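Local atomic coordinates of ribokinase RBSK (Mycobacterium tuberculosis, PDB entry 3GO6), a protein that probably transfers a phosphoryl group from ATP to O-5 of D-ribose with the aid of a divalent metal, giving D-ribose 5-phosphate. Residues P209-G221 against Y224-P236; A271-T283 against A292-A304. All blocks are in the same frame, centred on the assembly; numbering follows the deposited sequence.

How the contacts relate
Both contacts belong to the nucleotide side of a PfkB-family kinase, where nucleotide-site residues lie on the turn of contact 1 and on helix 265-282 of contact 2. Contact 1 comes first along the chain and lies in the last three strands of the large mixed sheet, 212-216, 222-226 and 229-233. Contact 2 follows, packing the C-terminal helix 295-303 on helix 265-282. Their centres are about 16 Å apart, yet they touch: V214 packs on L272, V233 and P234 on C276, and P236 on A277. Helix 265-282 therefore lies between the sheet edge and the last helix. G221 and C276, one from each contact, bind ADP in another structure of this protein; none is bound to this chain.

Contact 1: residues P209-G221 against Y224-P236; sequences PPTHFVITLGVRG and YVGADGVFEVPAP
Y224 and H212 meet because their first torsions differ: Y224 has CG anti to its own backbone N (chi1 171°), whereas the H212 ring swings beside the backbone N (chi1 -51°), and the two side chains converge on one face of the sheet. The rings approach rim to rim, with planes 42° apart, and Y224 OH reaches H212 ND1 at 2.6 Å, near the plane of the imidazole. Either group could donate. The same hydroxyl accepts at 3.0 Å from D228 N, inside the type I turn G226-G229 that leads to strand 229-233, so both a ring and a turn amide fix its position.

Strands 212-216 and 224-226 form an antiparallel hairpin. F213 and V225 are the hydrogen-bonded pair, with F213 N to V225 O at 2.8 Å and V225 N to F213 O at 2.9 Å. Beyond the last bridge, A227 N of the turn bonds T211 O at 3.1 Å, almost head-on to the carbonyl. On the other face from H212 and Y224, I215 CD1 touches V225 CG2 at 4.0 Å.

Farther along, the chain from L217 to G221 folds back over the end of strand 229-233. G221, lacking a side chain, brings its CA within 3.4 Å of V233 O in a CA-H...O contact. R220 and E232 carry opposite charges but stop short of a salt bridge; a water spans R220 O and, weakly, E232 OE1.

T216-G221 are predicted to bind ATP, and G221 binds ADP in another structure of this protein. Direct bonds thus cross at the hairpin's open end, while its 217-221 turn, closed by its own backbone bonds, meets 232-236 through CA-H...O, van der Waals and water contacts. Backbone, rather than a salt bridge, places the predicted ATP-binding residues beside strand 229-233.

Contact 2: residues A271-T283 against A292-A304; sequences ALRRACAAGALAT and APAAAAIDAALRA
R274 and D299 form the salt bridge that links the two helices. R274 NH1 meets D299 OD1 at 2.5 Å, nearly in the guanidinium plane and with an N-H...O angle of 161°; NH2 of the same arginine adds a weak second bond to that oxygen. OD1 thus takes both bonds, the strong one nearly along its C-O axis. A bend at chi3 (69°) turns the arginine's end toward D299, and its NE has a further weak bond to N257.

The charged group is also packed as a knob among A295, I298, D299 and L302. I298 CG2 lies over the centre of one guanidinium face, 3.8 Å from CZ of R274, while L302 CD1 presses on the aliphatic part at R274 CG, 3.5 Å away. L302 sends its other methyl, CD2, to A277 CB at 3.7 Å. Nearer the end of the first helix, A278 CB packs against both P293 CG and I298 CG1, and L281 CD1 reaches P293 CB at 3.7 Å, its two methyls also meeting A301 CB.

The segments 271-282 and 295-303 cross at 102°, their axes 9.1 Å apart at closest approach. At the far end of the first, A282 belongs to the magnesium site. Helix 265-282 is backed by helix 246-257 through F250 and V253 and by strand 229-233 through F231 and V233.

Contact 1: residues P209-G221 against Y224-P236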
loop_
_atom_site.group_PDB
_atom_site.type_symbol
_atom_site.label_atom_id
_atom_site.label_comp_id
_atom_site.label_asym_id
_atom_site.label_seq_id
_atom_site.Cartn_x
_atom_site.Cartn_y
_atom_site.Cartn_z
ATOM N N PRO A 209 25.592 -17.004 18.109
ATOM C CA PRO A 209 25.799 -15.707 18.737
ATOM C C PRO A 209 27.035 -14.979 18.240
ATOM O O PRO A 209 28.068 -15.622 17.990
ATOM C CB PRO A 209 25.932 -16.030 20.237
ATOM C CG PRO A 209 26.047 -17.485 20.351
ATOM C CD PRO A 209 25.857 -18.127 19.031
ATOM N N PRO A 210 26.923 -13.640 18.074
ATOM C CA PRO A 210 28.053 -12.797 17.718
ATOM C C PRO A 210 28.831 -12.423 18.961
ATOM O O PRO A 210 28.415 -12.761 20.076
ATOM C CB PRO A 210 27.373 -11.548 17.147
ATOM C CG PRO A 210 26.118 -11.431 18.019
ATOM C CD PRO A 210 25.664 -12.860 18.188
ATOM N N THR A 211 29.931 -11.702 18.790
ATOM C CA THR A 211 30.678 -11.205 19.938
ATOM C C THR A 211 29.765 -10.355 20.827
ATOM O O THR A 211 29.802 -10.476 22.054
ATOM C CB THR A 211 31.893 -10.388 19.488
ATOM O OG1 THR A 211 32.575 -11.116 18.464
ATOM C CG2 THR A 211 32.855 -10.138 20.662
ATOM N N HIS A 212 28.933 -9.518 20.200
ATOM C CA HIS A 212 28.048 -8.608 20.925
ATOM C C HIS A 212 26.615 -8.735 20.379
ATOM O O HIS A 212 26.329 -8.225 19.297
ATOM C CB HIS A 212 28.561 -7.170 20.786
ATOM C CG HIS A 212 30.013 -7.014 21.121
ATOM N ND1 HIS A 212 30.482 -7.010 22.422
ATOM C CD2 HIS A 212 31.102 -6.845 20.331
ATOM C CE1 HIS A 212 31.796 -6.856 22.416
ATOM N NE2 HIS A 212 32.198 -6.758 21.160
ATOM N N PHE A 213 25.738 -9.429 21.108
ATOM C CA PHE A 213 24.346 -9.640 20.700
ATOM C C PHE A 213 23.504 -8.554 21.377
ATOM O O PHE A 213 23.438 -8.490 22.607
ATOM C CB PHE A 213 23.849 -11.034 21.115
ATOM C CG PHE A 213 22.891 -11.691 20.133
ATOM C CD1 PHE A 213 22.167 -10.935 19.184
ATOM C CD2 PHE A 213 22.689 -13.079 20.180
ATOM C CE1 PHE A 213 21.289 -11.551 18.292
ATOM C CE2 PHE A 213 21.816 -13.721 19.289
ATOM C CZ PHE A 213 21.108 -12.960 18.336
ATOM N N VAL A 214 22.907 -7.680 20.564
ATOM C CA VAL A 214 22.114 -6.547 21.053
ATOM C C VAL A 214 20.663 -6.835 20.727
ATOM O O VAL A 214 20.238 -6.765 19.562
ATOM C CB VAL A 214 22.572 -5.197 20.429
ATOM C CG1 VAL A 214 21.714 -4.035 20.948
ATOM C CG2 VAL A 214 24.054 -4.927 20.730
ATOM N N ILE A 215 19.891 -7.188 21.741
ATOM C CA ILE A 215 18.523 -7.609 21.513
ATOM C C ILE A 215 17.600 -6.485 21.962
ATOM O O ILE A 215 17.516 -6.178 23.144
ATOM C CB ILE A 215 18.170 -8.945 22.229
ATOM C CG1 ILE A 215 19.107 -10.082 21.801
ATOM C CG2 ILE A 215 16.732 -9.364 21.934
ATOM C CD1 ILE A 215 20.319 -10.194 22.715
ATOM N N THR A 216 16.913 -5.862 21.011
ATOM C CA THR A 216 16.066 -4.721 21.325
ATOM C C THR A 216 14.757 -5.215 21.942
ATOM O O THR A 216 14.247 -6.271 21.573
ATOM C CB THR A 216 15.775 -3.875 20.069
ATOM O OG1 THR A 216 15.179 -4.716 19.079
ATOM C CG2 THR A 216 17.092 -3.266 19.511
ATOM N N LEU A 217 14.235 -4.436 22.880
ATOM C CA LEU A 217 13.103 -4.830 23.710
ATOM C C LEU A 217 12.002 -3.766 23.665
ATOM O O LEU A 217 11.324 -3.541 24.665
ATOM C CB LEU A 217 13.571 -4.981 25.169
ATOM C CG LEU A 217 14.700 -5.959 25.484
ATOM C CD1 LEU A 217 15.133 -5.778 26.937
ATOM C CD2 LEU A 217 14.279 -7.413 25.199
ATOM N N GLY A 218 11.835 -3.098 22.528
ATOM C CA GLY A 218 10.835 -2.030 22.432
ATOM C C GLY A 218 11.105 -0.989 23.503
ATOM O O GLY A 218 12.216 -0.472 23.580
ATOM N N VAL A 219 10.116 -0.718 24.362
ATOM C CA VAL A 219 10.219 0.342 25.397
ATOM C C VAL A 219 11.170 0.069 26.559
ATOM O O VAL A 219 11.589 0.996 27.252
ATOM C CB VAL A 219 8.811 0.751 25.974
ATOM C CG1 VAL A 219 7.839 1.105 24.845
ATOM C CG2 VAL A 219 8.231 -0.353 26.886
ATOM N N ARG A 220 11.507 -1.196 26.792
ATOM C CA ARG A 220 12.451 -1.526 27.847
ATOM C C ARG A 220 13.901 -1.295 27.415
ATOM O O ARG A 220 14.825 -1.559 28.190
ATOM C CB ARG A 220 12.244 -2.963 28.321
ATOM C CG ARG A 220 10.913 -3.169 29.056
ATOM C CD ARG A 220 10.396 -4.580 28.844
ATOM N NE ARG A 220 11.364 -5.573 29.306
ATOM C CZ ARG A 220 11.559 -6.762 28.743
ATOM N NH1 ARG A 220 10.861 -7.123 27.675
ATOM N NH2 ARG A 220 12.465 -7.588 29.248
ATOM N N GLY A 221 14.095 -0.799 26.187
ATOM C CA GLY A 221 15.436 -0.508 25.680
ATOM C C GLY A 221 16.042 -1.696 24.942
ATOM O O GLY A 221 15.595 -2.058 23.852
ATOM N N TYR A 224 21.765 -6.933 26.354
ATOM C CA TYR A 224 23.055 -7.319 25.766
ATOM C C TYR A 224 23.476 -8.716 26.250
ATOM O O TYR A 224 23.372 -9.015 27.448
ATOM C CB TYR A 224 24.122 -6.280 26.114
ATOM C CG TYR A 224 25.532 -6.672 25.756
ATOM C CD1 TYR A 224 26.153 -6.147 24.617
ATOM C CD2 TYR A 224 26.259 -7.571 26.550
ATOM C CE1 TYR A 224 27.437 -6.506 24.273
ATOM C CE2 TYR A 224 27.561 -7.935 26.213
ATOM C CZ TYR A 224 28.143 -7.399 25.076
ATOM O OH TYR A 224 29.421 -7.737 24.734
ATOM N N VAL A 225 23.922 -9.557 25.311
ATOM C CA VAL A 225 24.563 -10.841 25.616
ATOM C C VAL A 225 25.850 -10.942 24.796
ATOM O O VAL A 225 25.819 -10.833 23.564
ATOM C CB VAL A 225 23.678 -12.059 25.267
ATOM C CG1 VAL A 225 24.315 -13.364 25.794
ATOM C CG2 VAL A 225 22.262 -11.902 25.811
ATOM N N GLY A 226 26.985 -11.122 25.471
ATOM C CA GLY A 226 28.237 -11.356 24.756
ATOM C C GLY A 226 29.465 -11.244 25.622
ATOM O O GLY A 226 29.403 -11.481 26.840
ATOM N N ALA A 227 30.575 -10.849 24.995
ATOM C CA ALA A 227 31.870 -10.765 25.661
ATOM C C ALA A 227 31.864 -9.901 26.922
ATOM O O ALA A 227 32.694 -10.115 27.811
ATOM C CB ALA A 227 32.942 -10.268 24.690
ATOM N N ASP A 228 30.959 -8.921 26.989
ATOM C CA ASP A 228 30.856 -8.035 28.154
ATOM C C ASP A 228 29.933 -8.596 29.236
ATOM O O ASP A 228 29.678 -7.941 30.242
ATOM C CB ASP A 228 30.382 -6.634 27.746
ATOM C CG ASP A 228 31.413 -5.866 26.933
ATOM O OD1 ASP A 228 32.599 -6.277 26.903
ATOM O OD2 ASP A 228 31.038 -4.838 26.318
ATOM N N GLY A 229 29.428 -9.803 29.020
ATOM C CA GLY A 229 28.484 -10.423 29.939
ATOM C C GLY A 229 27.042 -10.336 29.477
ATOM O O GLY A 229 26.754 -10.458 28.283
ATOM N N VAL A 230 26.146 -10.129 30.440
ATOM C CA VAL A 230 24.702 -10.135 30.220
ATOM C C VAL A 230 24.111 -9.006 31.053
ATOM O O VAL A 230 24.272 -8.981 32.274
ATOM C CB VAL A 230 24.068 -11.503 30.632
ATOM C CG1 VAL A 230 22.536 -11.449 30.613
ATOM C CG2 VAL A 230 24.564 -12.630 29.734
ATOM N N PHE A 231 23.466 -8.045 30.391
ATOM C CA PHE A 231 22.841 -6.915 31.076
ATOM C C PHE A 231 21.761 -6.263 30.215
ATOM O O PHE A 231 21.610 -6.581 29.022
ATOM C CB PHE A 231 23.868 -5.869 31.552
ATOM C CG PHE A 231 24.747 -5.297 30.457
ATOM C CD1 PHE A 231 24.340 -4.174 29.722
ATOM C CD2 PHE A 231 26.003 -5.849 30.190
ATOM C CE1 PHE A 231 25.150 -3.637 28.716
ATOM C CE2 PHE A 231 26.830 -5.315 29.182
ATOM C CZ PHE A 231 26.403 -4.209 28.445
ATOM N N GLU A 232 21.000 -5.370 30.841
ATOM C CA GLU A 232 19.967 -4.623 30.142
ATOM C C GLU A 232 20.301 -3.138 30.178
ATOM O O GLU A 232 21.019 -2.665 31.067
ATOM C CB GLU A 232 18.570 -4.942 30.707
ATOM C CG GLU A 232 18.232 -6.445 30.651
ATOM C CD GLU A 232 16.742 -6.762 30.563
ATOM O OE1 GLU A 232 15.906 -5.866 30.847
ATOM O OE2 GLU A 232 16.410 -7.928 30.203
ATOM N N VAL A 233 19.816 -2.414 29.175
ATOM C CA VAL A 233 20.034 -0.979 29.065
ATOM C C VAL A 233 18.651 -0.367 28.833
ATOM O O VAL A 233 18.023 -0.663 27.809
ATOM C CB VAL A 233 20.978 -0.615 27.890
ATOM C CG1 VAL A 233 21.167 0.890 27.802
ATOM C CG2 VAL A 233 22.341 -1.302 28.034
ATOM N N PRO A 234 18.154 0.437 29.800
ATOM C CA PRO A 234 16.841 1.085 29.670
ATOM C C PRO A 234 16.786 2.238 28.671
ATOM O O PRO A 234 17.811 2.853 28.341
ATOM C CB PRO A 234 16.568 1.615 31.094
ATOM C CG PRO A 234 17.915 1.910 31.627
ATOM C CD PRO A 234 18.773 0.745 31.110
ATOM N N ALA A 235 15.578 2.516 28.188
ATOM C CA ALA A 235 15.317 3.673 27.337
ATOM C C ALA A 235 14.573 4.718 28.163
ATOM O O ALA A 235 13.894 4.355 29.116
ATOM C CB ALA A 235 14.456 3.247 26.137
ATOM N N PRO A 236 14.670 6.005 27.788
ATOM C CA PRO A 236 13.768 7.018 28.351
ATOM C C PRO A 236 12.287 6.627 28.227
ATOM O O PRO A 236 11.872 6.039 27.214
ATOM C CB PRO A 236 14.054 8.256 27.496
ATOM C CG PRO A 236 15.442 8.053 26.996
ATOM C CD PRO A 236 15.625 6.588 26.825
HETATM O O HOH W 1 26.731 -13.093 22.161
HETATM O O HOH W 2 10.934 3.711 26.251
HETATM O O HOH W 3 13.208 1.257 29.844
HETATM O O HOH W 4 11.037 2.864 30.037
HETATM O O HOH W 5 15.934 -2.485 30.737
#

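Contact 2: residues A271-T283 against A292-A304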
loop_
_atom_site.group_PDB
_atom_site.type_symbol
_atom_site.label_atom_id
_atom_site.label_comp_id
_atom_site.label_asym_id
_atom_site.label_seq_id
_atom_site.Cartn_x
_atom_site.Cartn_y
_atom_site.Cartn_z
ATOM N N ALA A 271 27.481 3.575 23.555
ATOM C CA ALA A 271 26.789 3.407 22.264
ATOM C C ALA A 271 25.379 2.875 22.499
ATOM O O ALA A 271 24.407 3.366 21.911
ATOM C CB ALA A 271 27.591 2.453 21.358
ATOM N N LEU A 272 25.264 1.861 23.352
ATOM C CA LEU A 272 23.954 1.267 23.699
ATOM C C LEU A 272 22.986 2.264 24.336
ATOM O O LEU A 272 21.805 2.311 23.961
ATOM C CB LEU A 272 24.129 0.016 24.581
ATOM C CG LEU A 272 24.816 -1.209 23.941
ATOM C CD1 LEU A 272 25.408 -2.130 25.007
ATOM C CD2 LEU A 272 23.842 -2.004 23.048
ATOM N N ARG A 273 23.489 3.071 25.279
ATOM C CA ARG A 273 22.671 4.117 25.915
ATOM C C ARG A 273 22.150 5.128 24.896
ATOM O O ARG A 273 20.982 5.504 24.936
ATOM C CB ARG A 273 23.443 4.838 27.031
ATOM C CG ARG A 273 23.515 3.991 28.301
ATOM C CD ARG A 273 24.500 4.531 29.329
ATOM N NE ARG A 273 24.484 3.672 30.513
ATOM C CZ ARG A 273 25.354 3.724 31.525
ATOM N NH1 ARG A 273 26.357 4.597 31.514
ATOM N NH2 ARG A 273 25.218 2.888 32.558
ATOM N N ARG A 274 23.026 5.575 24.005
ATOM C CA ARG A 274 22.654 6.564 22.998
ATOM C C ARG A 274 21.642 5.977 22.012
ATOM O O ARG A 274 20.677 6.636 21.652
ATOM C CB ARG A 274 23.904 7.077 22.283
ATOM C CG ARG A 274 24.771 7.963 23.212
ATOM C CD ARG A 274 26.030 8.498 22.550
ATOM N NE ARG A 274 25.698 9.486 21.531
ATOM C CZ ARG A 274 25.368 10.754 21.773
ATOM N NH1 ARG A 274 25.328 11.214 23.026
ATOM N NH2 ARG A 274 25.062 11.564 20.758
ATOM N N ALA A 275 21.866 4.735 21.592
ATOM C CA ALA A 275 20.961 4.067 20.654
ATOM C C ALA A 275 19.583 3.884 21.300
ATOM O O ALA A 275 18.547 4.120 20.655
ATOM C CB ALA A 275 21.561 2.712 20.174
ATOM N N CYS A 276 19.567 3.516 22.585
ATOM C CA CYS A 276 18.299 3.361 23.322
ATOM C C CYS A 276 17.542 4.685 23.404
ATOM O O CYS A 276 16.335 4.723 23.154
ATOM C CB CYS A 276 18.524 2.783 24.735
ATOM S SG CYS A 276 18.730 1.002 24.762
ATOM N N ALA A 277 18.251 5.768 23.721
ATOM C CA ALA A 277 17.622 7.088 23.785
ATOM C C ALA A 277 17.085 7.530 22.437
ATOM O O ALA A 277 15.976 8.050 22.356
ATOM C CB ALA A 277 18.591 8.150 24.348
ATOM N N ALA A 278 17.871 7.342 21.376
ATOM C CA ALA A 278 17.447 7.768 20.034
ATOM C C ALA A 278 16.224 6.994 19.548
ATOM O O ALA A 278 15.301 7.580 18.966
ATOM C CB ALA A 278 18.598 7.661 19.036
ATOM N N GLY A 279 16.207 5.692 19.803
ATOM C CA GLY A 279 15.062 4.847 19.493
ATOM C C GLY A 279 13.784 5.319 20.160
ATOM O O GLY A 279 12.714 5.353 19.529
ATOM N N ALA A 280 13.892 5.711 21.426
ATOM C CA ALA A 280 12.736 6.234 22.169
ATOM C C ALA A 280 12.205 7.524 21.532
ATOM O O ALA A 280 10.997 7.650 21.269
ATOM C CB ALA A 280 13.117 6.467 23.638
ATOM N N LEU A 281 13.114 8.462 21.268
ATOM C CA LEU A 281 12.804 9.719 20.591
ATOM C C LEU A 281 12.142 9.492 19.232
ATOM O O LEU A 281 11.250 10.250 18.820
ATOM C CB LEU A 281 14.083 10.543 20.385
ATOM C CG LEU A 281 14.772 11.156 21.602
ATOM C CD1 LEU A 281 15.989 11.951 21.177
ATOM C CD2 LEU A 281 13.812 12.038 22.429
ATOM N N ALA A 282 12.598 8.448 18.539
ATOM C CA ALA A 282 12.068 8.104 17.220
ATOM C C ALA A 282 10.587 7.702 17.300
ATOM O O ALA A 282 9.847 7.893 16.352
ATOM C CB ALA A 282 12.917 6.986 16.601
ATOM N N THR A 283 10.138 7.189 18.446
ATOM C CA THR A 283 8.736 6.797 18.603
ATOM C C THR A 283 7.796 7.988 18.858
ATOM O O THR A 283 6.575 7.824 18.880
ATOM C CB THR A 283 8.546 5.750 19.734
ATOM O OG1 THR A 283 8.774 6.388 21.006
ATOM C CG2 THR A 283 9.526 4.580 19.549
ATOM N N ALA A 292 14.520 10.102 12.765
ATOM C CA ALA A 292 15.795 10.039 13.500
ATOM C C ALA A 292 16.157 11.404 14.112
ATOM O O ALA A 292 16.119 12.423 13.427
ATOM C CB ALA A 292 16.907 9.543 12.595
ATOM N N PRO A 293 16.502 11.425 15.412
ATOM C CA PRO A 293 16.829 12.676 16.059
ATOM C C PRO A 293 18.251 13.145 15.742
ATOM O O PRO A 293 19.129 12.344 15.376
ATOM C CB PRO A 293 16.705 12.322 17.547
ATOM C CG PRO A 293 17.156 10.914 17.602
ATOM C CD PRO A 293 16.568 10.288 16.355
ATOM N N ALA A 294 18.479 14.443 15.900
ATOM C CA ALA A 294 19.823 15.005 15.757
ATOM C C ALA A 294 20.676 14.610 16.958
ATOM O O ALA A 294 20.137 14.265 18.027
ATOM C CB ALA A 294 19.759 16.539 15.592
ATOM N N ALA A 295 21.995 14.643 16.791
ATOM C CA ALA A 295 22.908 14.256 17.865
ATOM C C ALA A 295 22.626 15.048 19.157
ATOM O O ALA A 295 22.655 14.486 20.261
ATOM C CB ALA A 295 24.351 14.447 17.432
ATOM N N ALA A 296 22.349 16.345 19.005
ATOM C CA ALA A 296 22.095 17.206 20.160
ATOM C C ALA A 296 20.820 16.814 20.907
ATOM O O ALA A 296 20.766 16.938 22.133
ATOM C CB ALA A 296 22.043 18.660 19.738
ATOM N N ALA A 297 19.803 16.338 20.178
ATOM C CA ALA A 297 18.576 15.824 20.804
ATOM C C ALA A 297 18.830 14.547 21.615
ATOM O O ALA A 297 18.227 14.345 22.674
ATOM C CB ALA A 297 17.478 15.588 19.762
ATOM N N ILE A 298 19.707 13.687 21.100
ATOM C CA ILE A 298 20.114 12.471 21.798
ATOM C C ILE A 298 20.819 12.851 23.119
ATOM O O ILE A 298 20.473 12.330 24.192
ATOM C CB ILE A 298 21.043 11.591 20.913
ATOM C CG1 ILE A 298 20.295 11.100 19.652
ATOM C CG2 ILE A 298 21.595 10.409 21.704
ATOM C CD1 ILE A 298 21.228 10.502 18.582
ATOM N N ASP A 299 21.795 13.758 23.018
ATOM C CA ASP A 299 22.508 14.298 24.191
ATOM C C ASP A 299 21.542 14.835 25.237
ATOM O O ASP A 299 21.638 14.477 26.407
ATOM C CB ASP A 299 23.465 15.423 23.791
ATOM C CG ASP A 299 24.629 14.941 22.976
ATOM O OD1 ASP A 299 24.920 13.725 23.004
ATOM O OD2 ASP A 299 25.265 15.791 22.308
ATOM N N ALA A 300 20.622 15.681 24.790
ATOM C CA ALA A 300 19.627 16.325 25.645
ATOM C C ALA A 300 18.705 15.335 26.342
ATOM O O ALA A 300 18.346 15.538 27.503
ATOM C CB ALA A 300 18.810 17.331 24.843
ATOM N N ALA A 301 18.322 14.270 25.636
ATOM C CA ALA A 301 17.460 13.229 26.207
ATOM C C ALA A 301 18.208 12.390 27.235
ATOM O O ALA A 301 17.628 11.933 28.215
ATOM C CB ALA A 301 16.895 12.332 25.106
ATOM N N LEU A 302 19.499 12.185 27.007
ATOM C CA LEU A 302 20.327 11.485 27.977
ATOM C C LEU A 302 20.583 12.343 29.228
ATOM O O LEU A 302 20.538 11.818 30.341
ATOM C CB LEU A 302 21.635 11.009 27.352
ATOM C CG LEU A 302 21.564 9.836 26.364
ATOM C CD1 LEU A 302 22.922 9.653 25.720
ATOM C CD2 LEU A 302 21.131 8.559 27.050
ATOM N N ARG A 303 20.823 13.643 29.039
ATOM C CA ARG A 303 20.978 14.576 30.167
ATOM C C ARG A 303 19.756 14.522 31.070
ATOM O O ARG A 303 19.882 14.336 32.282
ATOM C CB ARG A 303 21.179 16.015 29.693
ATOM C CG ARG A 303 22.616 16.419 29.403
ATOM C CD ARG A 303 22.804 17.963 29.385
ATOM N NE ARG A 303 21.637 18.714 28.888
ATOM C CZ ARG A 303 21.365 18.966 27.603
ATOM N NH1 ARG A 303 22.170 18.528 26.626
ATOM N NH2 ARG A 303 20.271 19.661 27.293
ATOM N N ALA A 304 18.572 14.672 30.474
ATOM C CA ALA A 304 17.311 14.572 31.206
ATOM C C ALA A 304 17.059 13.181 31.816
ATOM O O ALA A 304 16.138 13.015 32.612
ATOM C CB ALA A 304 16.145 14.997 30.316
#